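Local coordinates for protein orotidine 5'-phosphate decarboxylase (Streptomyces avermitilis, PDB 3V75) that probably catalyses the decarboxylation of orotidine 5'-phosphate to UMP, the last step of de novo UMP biosynthesis, at residues Leu171-Thr177 / Ser216-Gly222; Asp59-Leu64 / Arg91-Gly96; Val269-Val273 / Ala286-Phe290. All coordinates share one frame; numbering follows the deposited sequence.

Contact 1 of 3, residues Leu171-Thr177 / Ser216-Gly222; sequences LFVLALT and SFGAVVG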
loop_
_atom_site.group_PDB
_atom_site.type_symbol
_atom_site.label_atom_id
_atom_site.label_comp_id
_atom_site.label_asym_id
_atom_site.label_seq_id
_atom_site.Cartn_x
_atom_site.Cartn_y
_atom_site.Cartn_z
ATOM N N LEU A 171 14.087 4.529 -2.704
ATOM C CA LEU A 171 12.827 3.848 -2.993
ATOM C C LEU A 171 13.129 2.606 -3.823
ATOM O O LEU A 171 14.141 2.572 -4.539
ATOM C CB LEU A 171 11.868 4.724 -3.821
ATOM C CG LEU A 171 11.452 6.065 -3.188
ATOM C CD1 LEU A 171 10.565 6.852 -4.207
ATOM C CD2 LEU A 171 10.721 5.901 -1.874
ATOM N N PHE A 172 12.238 1.610 -3.733
ATOM C CA PHE A 172 12.195 0.522 -4.719
ATOM C C PHE A 172 10.817 0.517 -5.318
ATOM O O PHE A 172 9.813 0.250 -4.635
ATOM C CB PHE A 172 12.489 -0.820 -4.061
ATOM C CG PHE A 172 13.958 -0.990 -3.676
ATOM C CD1 PHE A 172 14.404 -0.643 -2.397
ATOM C CD2 PHE A 172 14.897 -1.466 -4.612
ATOM C CE1 PHE A 172 15.745 -0.791 -2.055
ATOM C CE2 PHE A 172 16.222 -1.608 -4.265
ATOM C CZ PHE A 172 16.649 -1.277 -2.992
ATOM N N VAL A 173 10.758 0.838 -6.606
ATOM C CA VAL A 173 9.493 0.899 -7.329
ATOM C C VAL A 173 9.190 -0.459 -7.912
ATOM O O VAL A 173 10.049 -1.035 -8.574
ATOM C CB VAL A 173 9.575 1.967 -8.469
ATOM C CG1 VAL A 173 8.248 2.024 -9.243
ATOM C CG2 VAL A 173 9.926 3.352 -7.850
ATOM N N LEU A 174 7.978 -0.974 -7.700
ATOM C CA LEU A 174 7.622 -2.255 -8.317
ATOM C C LEU A 174 7.758 -2.151 -9.826
ATOM O O LEU A 174 7.202 -1.229 -10.440
ATOM C CB LEU A 174 6.183 -2.629 -8.002
ATOM C CG LEU A 174 5.792 -2.715 -6.530
ATOM C CD1 LEU A 174 4.338 -3.083 -6.363
ATOM C CD2 LEU A 174 6.700 -3.735 -5.780
ATOM N N ALA A 175 8.499 -3.074 -10.444
ATOM C CA ALA A 175 8.639 -3.057 -11.897
ATOM C C ALA A 175 8.198 -4.381 -12.520
ATOM O O ALA A 175 7.276 -4.428 -13.320
ATOM C CB ALA A 175 10.072 -2.702 -12.305
ATOM N N LEU A 176 8.869 -5.468 -12.132
ATOM C CA LEU A 176 8.652 -6.796 -12.724
ATOM C C LEU A 176 8.586 -7.816 -11.587
ATOM O O LEU A 176 9.567 -8.008 -10.859
ATOM C CB LEU A 176 9.822 -7.126 -13.634
ATOM C CG LEU A 176 9.825 -6.307 -14.929
ATOM C CD1 LEU A 176 11.182 -6.330 -15.594
ATOM C CD2 LEU A 176 8.717 -6.824 -15.890
ATOM N N THR A 177 7.451 -8.484 -11.437
ATOM C CA THR A 177 7.298 -9.474 -10.359
ATOM C C THR A 177 6.981 -10.853 -10.915
ATOM O O THR A 177 6.459 -10.986 -12.026
ATOM C CB THR A 177 6.238 -9.012 -9.355
ATOM O OG1 THR A 177 4.977 -8.778 -10.029
ATOM C CG2 THR A 177 6.724 -7.724 -8.665
ATOM N N SER A 216 19.946 6.165 -5.836
ATOM C CA SER A 216 19.113 5.760 -4.702
ATOM C C SER A 216 17.749 5.205 -5.055
ATOM O O SER A 216 17.020 4.778 -4.160
ATOM C CB SER A 216 18.913 6.939 -3.733
ATOM O OG SER A 216 20.137 7.371 -3.183
ATOM N N PHE A 217 17.408 5.215 -6.353
ATOM C CA PHE A 217 16.053 4.877 -6.782
ATOM C C PHE A 217 16.072 3.584 -7.571
ATOM O O PHE A 217 16.569 3.523 -8.689
ATOM C CB PHE A 217 15.414 6.099 -7.482
ATOM C CG PHE A 217 15.382 7.286 -6.557
ATOM C CD1 PHE A 217 14.447 7.338 -5.531
ATOM C CD2 PHE A 217 16.378 8.244 -6.592
ATOM C CE1 PHE A 217 14.468 8.388 -4.579
ATOM C CE2 PHE A 217 16.393 9.301 -5.653
ATOM C CZ PHE A 217 15.439 9.353 -4.654
ATOM N N GLY A 218 15.566 2.540 -6.924
ATOM C CA GLY A 218 15.695 1.189 -7.472
ATOM C C GLY A 218 14.367 0.631 -7.906
ATOM O O GLY A 218 13.318 1.291 -7.801
ATOM N N ALA A 219 14.417 -0.600 -8.426
ATOM C CA ALA A 219 13.233 -1.318 -8.898
ATOM C C ALA A 219 13.136 -2.667 -8.183
ATOM O O ALA A 219 14.166 -3.261 -7.842
ATOM C CB ALA A 219 13.334 -1.582 -10.413
ATOM N N VAL A 220 11.912 -3.165 -8.017
ATOM C CA VAL A 220 11.704 -4.551 -7.616
ATOM C C VAL A 220 11.616 -5.382 -8.911
ATOM O O VAL A 220 10.783 -5.100 -9.786
ATOM C CB VAL A 220 10.426 -4.722 -6.773
ATOM C CG1 VAL A 220 10.276 -6.213 -6.380
ATOM C CG2 VAL A 220 10.510 -3.800 -5.525
ATOM N N VAL A 221 12.506 -6.374 -9.034
ATOM C CA VAL A 221 12.610 -7.226 -10.229
ATOM C C VAL A 221 12.798 -8.652 -9.732
ATOM O O VAL A 221 13.835 -8.975 -9.121
ATOM C CB VAL A 221 13.824 -6.838 -11.080
ATOM C CG1 VAL A 221 13.914 -7.699 -12.349
ATOM C CG2 VAL A 221 13.719 -5.364 -11.494
ATOM N N GLY A 222 11.797 -9.491 -9.946
ATOM C CA GLY A 222 11.820 -10.854 -9.431
ATOM C C GLY A 222 12.908 -11.714 -10.059
ATOM O O GLY A 222 13.043 -11.751 -11.299
#
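Val220, the residue with the largest contact area here, packs CG2 against Phe172 CB at 3.9 Å and Leu174 CD2 at 3.8 Å, the Leu174 side chain running alongside and pointing the same way. The Phe172 ring (chi1 -73°) lies across Gly218, where a CB would clash with CE2, and brings its edge up to Ala219 O. Leu171, Val173, Phe217 and Ala219 point to the face opposite Phe172, Leu174 and Val220; there Leu171 CG meets Phe217 CD1 at 4.0 Å, the two side chains crossing at a slant, under cover of Val161 and Ala164 from helix 158-167. The parallel ladder between strands 171-176 and 217-221 slips by one residue at a beta bulge: Val220 O accepts from both Ala175 N and Leu176 N, each at 3.1 Å, the latter nearly straight (174°). Ala175 CB is thereby turned toward the partner strand and rests 3.9 Å from Ala219 CB. The side chain of Leu174 lies about 4 Å from that of Lys119, the predicted proton donor, and packs on Tyr151 of the second subunit. Adjacent parallel strands of this kind form the wall of a TIM barrel, here beside the probable active site.

Contact 2 of 3, residues Asp59-Leu64 / Arg91-Gly96; sequences DDVAGL and RFGSRG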
loop_
_atom_site.group_PDB
_atom_site.type_symbol
_atom_site.label_atom_id
_atom_site.label_comp_id
_atom_site.label_asym_id
_atom_site.label_seq_id
_atom_site.Cartn_x
_atom_site.Cartn_y
_atom_site.Cartn_z
ATOM N N ASP A 59 0.813 -17.611 17.074
ATOM C CA ASP A 59 0.465 -16.659 16.024
ATOM C C ASP A 59 -0.178 -15.447 16.652
ATOM O O ASP A 59 -1.404 -15.253 16.567
ATOM C CB ASP A 59 -0.486 -17.300 15.021
ATOM C CG ASP A 59 -0.834 -16.372 13.896
ATOM O OD1 ASP A 59 0.062 -15.659 13.380
ATOM O OD2 ASP A 59 -2.019 -16.404 13.514
ATOM N N ASP A 60 0.618 -14.665 17.354
ATOM C CA ASP A 60 0.093 -13.499 18.045
ATOM C C ASP A 60 1.191 -12.500 18.219
ATOM O O ASP A 60 2.319 -12.744 17.773
ATOM C CB ASP A 60 -0.589 -13.834 19.382
ATOM C CG ASP A 60 0.328 -14.569 20.356
ATOM O OD1 ASP A 60 1.580 -14.479 20.238
ATOM O OD2 ASP A 60 -0.214 -15.244 21.276
ATOM N N VAL A 61 0.865 -11.372 18.856
ATOM C CA VAL A 61 1.804 -10.265 19.005
ATOM C C VAL A 61 3.064 -10.703 19.759
ATOM O O VAL A 61 4.183 -10.304 19.392
ATOM C CB VAL A 61 1.161 -9.056 19.758
ATOM C CG1 VAL A 61 2.232 -8.077 20.233
ATOM C CG2 VAL A 61 0.241 -8.333 18.843
ATOM N N ALA A 62 2.888 -11.493 20.817
ATOM C CA ALA A 62 4.059 -11.978 21.574
ATOM C C ALA A 62 4.990 -12.843 20.694
ATOM O O ALA A 62 6.216 -12.720 20.782
ATOM C CB ALA A 62 3.607 -12.759 22.823
ATOM N N GLY A 63 4.401 -13.690 19.837
ATOM C CA GLY A 63 5.175 -14.506 18.911
ATOM C C GLY A 63 5.887 -13.657 17.870
ATOM O O GLY A 63 7.096 -13.831 17.586
ATOM N N LEU A 64 5.128 -12.723 17.291
ATOM C CA LEU A 64 5.671 -11.733 16.351
ATOM C C LEU A 64 6.893 -11.034 16.926
ATOM O O LEU A 64 7.942 -10.878 16.259
ATOM C CB LEU A 64 4.594 -10.669 16.091
ATOM C CG LEU A 64 4.998 -9.511 15.176
ATOM C CD1 LEU A 64 4.791 -9.965 13.749
ATOM C CD2 LEU A 64 4.071 -8.301 15.441
ATOM N N ARG A 91 -1.142 -6.946 10.500
ATOM C CA ARG A 91 -2.248 -7.861 10.812
ATOM C C ARG A 91 -2.567 -7.883 12.307
ATOM O O ARG A 91 -3.664 -8.283 12.697
ATOM C CB ARG A 91 -1.978 -9.285 10.265
ATOM C CG ARG A 91 -0.847 -9.992 10.982
ATOM C CD ARG A 91 -0.355 -11.168 10.132
ATOM N NE ARG A 91 0.772 -11.883 10.752
ATOM C CZ ARG A 91 0.618 -12.991 11.483
ATOM N NH1 ARG A 91 -0.601 -13.485 11.703
ATOM N NH2 ARG A 91 1.691 -13.593 12.008
ATOM N N PHE A 92 -1.615 -7.434 13.132
ATOM C CA PHE A 92 -1.857 -7.296 14.574
ATOM C C PHE A 92 -2.201 -5.854 14.996
ATOM O O PHE A 92 -2.226 -5.554 16.188
ATOM C CB PHE A 92 -0.672 -7.857 15.390
ATOM C CG PHE A 92 -0.447 -9.330 15.170
ATOM C CD1 PHE A 92 -1.448 -10.257 15.488
ATOM C CD2 PHE A 92 0.728 -9.780 14.576
ATOM C CE1 PHE A 92 -1.244 -11.636 15.254
ATOM C CE2 PHE A 92 0.935 -11.163 14.338
ATOM C CZ PHE A 92 -0.042 -12.062 14.681
ATOM N N GLY A 93 -2.495 -4.986 14.038
ATOM C CA GLY A 93 -2.882 -3.609 14.349
ATOM C C GLY A 93 -1.739 -2.803 14.951
ATOM O O GLY A 93 -0.538 -3.050 14.675
ATOM N N SER A 94 -2.105 -1.822 15.772
ATOM C CA SER A 94 -1.125 -0.897 16.329
ATOM C C SER A 94 -0.047 -1.607 17.152
ATOM O O SER A 94 1.107 -1.208 17.114
ATOM C CB SER A 94 -1.819 0.166 17.184
ATOM O OG SER A 94 -2.565 -0.430 18.227
ATOM N N ARG A 95 -0.420 -2.661 17.868
ATOM C CA ARG A 95 0.570 -3.395 18.649
ATOM C C ARG A 95 1.597 -4.098 17.754
ATOM O O ARG A 95 2.785 -4.194 18.115
ATOM C CB ARG A 95 -0.131 -4.405 19.549
ATOM C CG ARG A 95 -0.936 -3.718 20.681
ATOM C CD ARG A 95 -1.645 -4.769 21.559
ATOM N NE ARG A 95 -0.665 -5.537 22.333
ATOM C CZ ARG A 95 -0.773 -6.841 22.613
ATOM N NH1 ARG A 95 -1.856 -7.539 22.195
ATOM N NH2 ARG A 95 0.188 -7.446 23.327
ATOM N N GLY A 96 1.160 -4.570 16.591
ATOM C CA GLY A 96 2.110 -5.108 15.620
ATOM C C GLY A 96 3.014 -4.047 15.030
ATOM O O GLY A 96 4.209 -4.246 14.829
#
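Asp59 meets Arg91 through a single carboxylate oxygen: OD1 accepts from Arg91 NH1 at 2.8 Å and from Arg91 NH2 at 3.0 Å. The end-on grip uses the syn lone pair for NH1, whereas NH2 comes nearly in line with the C-O bond, and the carboxylate and guanidinium planes are only 16° apart. Arg91 stretches out from CG to NE to get there, with CG wedged between its backbone N and carbonyl carbon (chi1 68°). Asp60 then turns its backbone to the Phe92 ring, its CA 3.6 Å from Phe92 CE1 and its carbonyl carbon over the rim of one face; the opposite face carries Arg91 CG. The Asp60 side chain N-caps helix 61-75, OD1 accepting from Gly63 N at 3.0 Å and also bonding Ser58. Val61 sets its N above the centre of that same ring face. Its two methyls divide the remaining work: CG2 touches Phe92 CB at 3.6 Å, and CG1 sits over one face of the Arg95 guanidinium, 3.8 Å from Arg95 NH2. One turn on, Leu64 slides past Phe92 in the opposite direction, CD2 lying 3.8 Å from Phe92 CD2 and equally near Gly96 CA. The contact thus joins the first turns of helices 61-75 and 93-109 on the outside of the barrel. Helix 49-54 touches Asp59 and Arg91 through Leu52, Pro47 O takes a further bond from Arg91 NH2, and Glu132 of the second subunit forms a salt bridge to Arg91 NH1.

Contact 3 of 3, residues Val269-Val273 / Ala286-Phe290; sequences VSRGV and AADRF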
loop_
_atom_site.group_PDB
_atom_site.type_symbol
_atom_site.label_atom_id
_atom_site.label_comp_id
_atom_site.label_asym_id
_atom_site.label_seq_id
_atom_site.Cartn_x
_atom_site.Cartn_y
_atom_site.Cartn_z
ATOM N N VAL A 269 16.596 -12.954 0.480
ATOM C CA VAL A 269 16.286 -14.317 0.897
ATOM C C VAL A 269 15.321 -14.255 2.087
ATOM O O VAL A 269 15.575 -13.503 3.037
ATOM C CB VAL A 269 17.568 -15.051 1.353
ATOM C CG1 VAL A 269 17.250 -16.499 1.755
ATOM C CG2 VAL A 269 18.680 -15.022 0.280
ATOM N N SER A 270 14.278 -15.058 2.062
ATOM C CA SER A 270 13.384 -15.152 3.196
ATOM C C SER A 270 13.535 -16.543 3.856
ATOM O O SER A 270 14.379 -16.712 4.743
ATOM C CB SER A 270 11.962 -14.862 2.736
ATOM O OG SER A 270 11.056 -15.104 3.790
ATOM N N ARG A 271 12.779 -17.528 3.390
ATOM C CA ARG A 271 12.819 -18.856 4.024
ATOM C C ARG A 271 14.224 -19.499 4.095
ATOM O O ARG A 271 14.544 -20.156 5.094
ATOM C CB ARG A 271 11.872 -19.806 3.280
ATOM C CG ARG A 271 11.783 -21.171 3.987
ATOM C CD ARG A 271 10.694 -22.107 3.432
ATOM N NE ARG A 271 10.672 -23.329 4.210
ATOM C CZ ARG A 271 10.280 -23.415 5.479
ATOM N NH1 ARG A 271 9.778 -22.331 6.109
ATOM N NH2 ARG A 271 10.346 -24.572 6.119
ATOM N N GLY A 272 15.051 -19.304 3.068
ATOM C CA GLY A 272 16.372 -19.920 3.030
ATOM C C GLY A 272 17.214 -19.586 4.241
ATOM O O GLY A 272 18.113 -20.380 4.627
ATOM N N VAL A 273 16.980 -18.410 4.835
ATOM C CA VAL A 273 17.625 -18.065 6.105
ATOM C C VAL A 273 16.692 -18.293 7.299
ATOM O O VAL A 273 17.062 -18.958 8.280
ATOM C CB VAL A 273 18.141 -16.589 6.106
ATOM C CG1 VAL A 273 18.565 -16.150 7.495
ATOM C CG2 VAL A 273 19.318 -16.450 5.117
ATOM N N ALA A 286 23.458 -19.655 7.933
ATOM C CA ALA A 286 22.732 -19.619 6.659
ATOM C C ALA A 286 22.919 -18.281 5.969
ATOM O O ALA A 286 23.126 -18.226 4.759
ATOM C CB ALA A 286 21.243 -19.893 6.880
ATOM N N ALA A 287 22.804 -17.194 6.731
ATOM C CA ALA A 287 22.994 -15.861 6.138
ATOM C C ALA A 287 24.413 -15.709 5.584
ATOM O O ALA A 287 24.608 -15.176 4.478
ATOM C CB ALA A 287 22.699 -14.767 7.166
ATOM N N ASP A 288 25.423 -16.148 6.333
ATOM C CA ASP A 288 26.812 -16.026 5.855
ATOM C C ASP A 288 26.984 -16.845 4.582
ATOM O O ASP A 288 27.684 -16.432 3.650
ATOM C CB ASP A 288 27.827 -16.565 6.885
ATOM C CG ASP A 288 28.044 -15.631 8.067
ATOM O OD1 ASP A 288 27.580 -14.476 8.012
ATOM O OD2 ASP A 288 28.670 -16.088 9.059
ATOM N N ARG A 289 26.363 -18.023 4.534
ATOM C CA ARG A 289 26.533 -18.891 3.366
ATOM C C ARG A 289 25.893 -18.279 2.112
ATOM O O ARG A 289 26.508 -18.277 1.029
ATOM C CB ARG A 289 25.949 -20.277 3.600
ATOM C CG ARG A 289 25.873 -21.059 2.307
ATOM C CD ARG A 289 25.279 -22.457 2.542
ATOM N NE ARG A 289 24.129 -22.381 3.446
ATOM C CZ ARG A 289 22.835 -22.373 3.102
ATOM N NH1 ARG A 289 21.903 -22.341 4.071
ATOM N NH2 ARG A 289 22.457 -22.488 1.828
ATOM N N PHE A 290 24.670 -17.773 2.237
ATOM C CA PHE A 290 24.067 -17.090 1.092
ATOM C C PHE A 290 24.917 -15.919 0.632
ATOM O O PHE A 290 25.174 -15.784 -0.570
ATOM C CB PHE A 290 22.645 -16.605 1.381
ATOM C CG PHE A 290 21.597 -17.653 1.165
ATOM C CD1 PHE A 290 21.127 -17.910 -0.111
ATOM C CD2 PHE A 290 21.101 -18.404 2.219
ATOM C CE1 PHE A 290 20.150 -18.876 -0.343
ATOM C CE2 PHE A 290 20.142 -19.381 1.999
ATOM C CZ PHE A 290 19.661 -19.611 0.717
HETATM O O HOH W 1 19.089 -22.745 3.851
#
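The Phe290 ring packs against Val269 and Gly272 where the chain leaves the last strand of the TIM barrel, joining helix 280-299 to the end of strand 265-269 and to the short helix 271-274. On the tight side Val269, in one of its two conformers, covers one face of the ring with both methyls. Its CG1 stands over the centre in a CH-pi contact, 4.1 Å from the centroid and 11° off the normal, while CG2 reaches Phe290 CD1 at 3.8 Å. With CG1 anti to the backbone N (chi1 -178°), both methyls are turned to the ring. Gly272 passes so near the rim that a CB there would clash with Phe290 CZ, and its carbonyl O meets the ring edge at CE2, 3.5 Å away. Val273 CG2 closes the inner flank, touching Phe290 CD2 and, at 3.9 Å, Ala287 CA, while Leu75 of helix 61-75 packs on both Val273 and Ala287. Replacing Phe290 with an alanine would probably leave the Val269 methyls without the ring face they cover and open a gap beside Gly272. Toward solvent the contact loosens: the exposed Arg289 approaches Gly272 O no closer than 4.3 Å, through NH1, and a water joins them instead. That water donates to Gly272 O at 2.7 Å and accepts from Arg289 NH1 at 2.9 Å, lying at the edge of the guanidinium and in its plane.

Contacts 2, 1 and 3 follow in that order along the chain. All three belong to the same eight-stranded barrel fold, at different depths. Contact 1 pairs the fifth and sixth strands, its centre about 9 Å from that of the chain; contact 2 joins helices 61-75 and 93-109 in the outer layer, about 22 Å out; contact 3 ties the end of the eighth strand to the C-terminal helix. Their centres lie 21 to 28 Å apart. Helix 61-75 links contacts 2 and 3, starting in one and packing through Leu75 in the other. Contacts 1 and 2 also reach the second subunit, so barrel wall and helical layer both take part in the dimer.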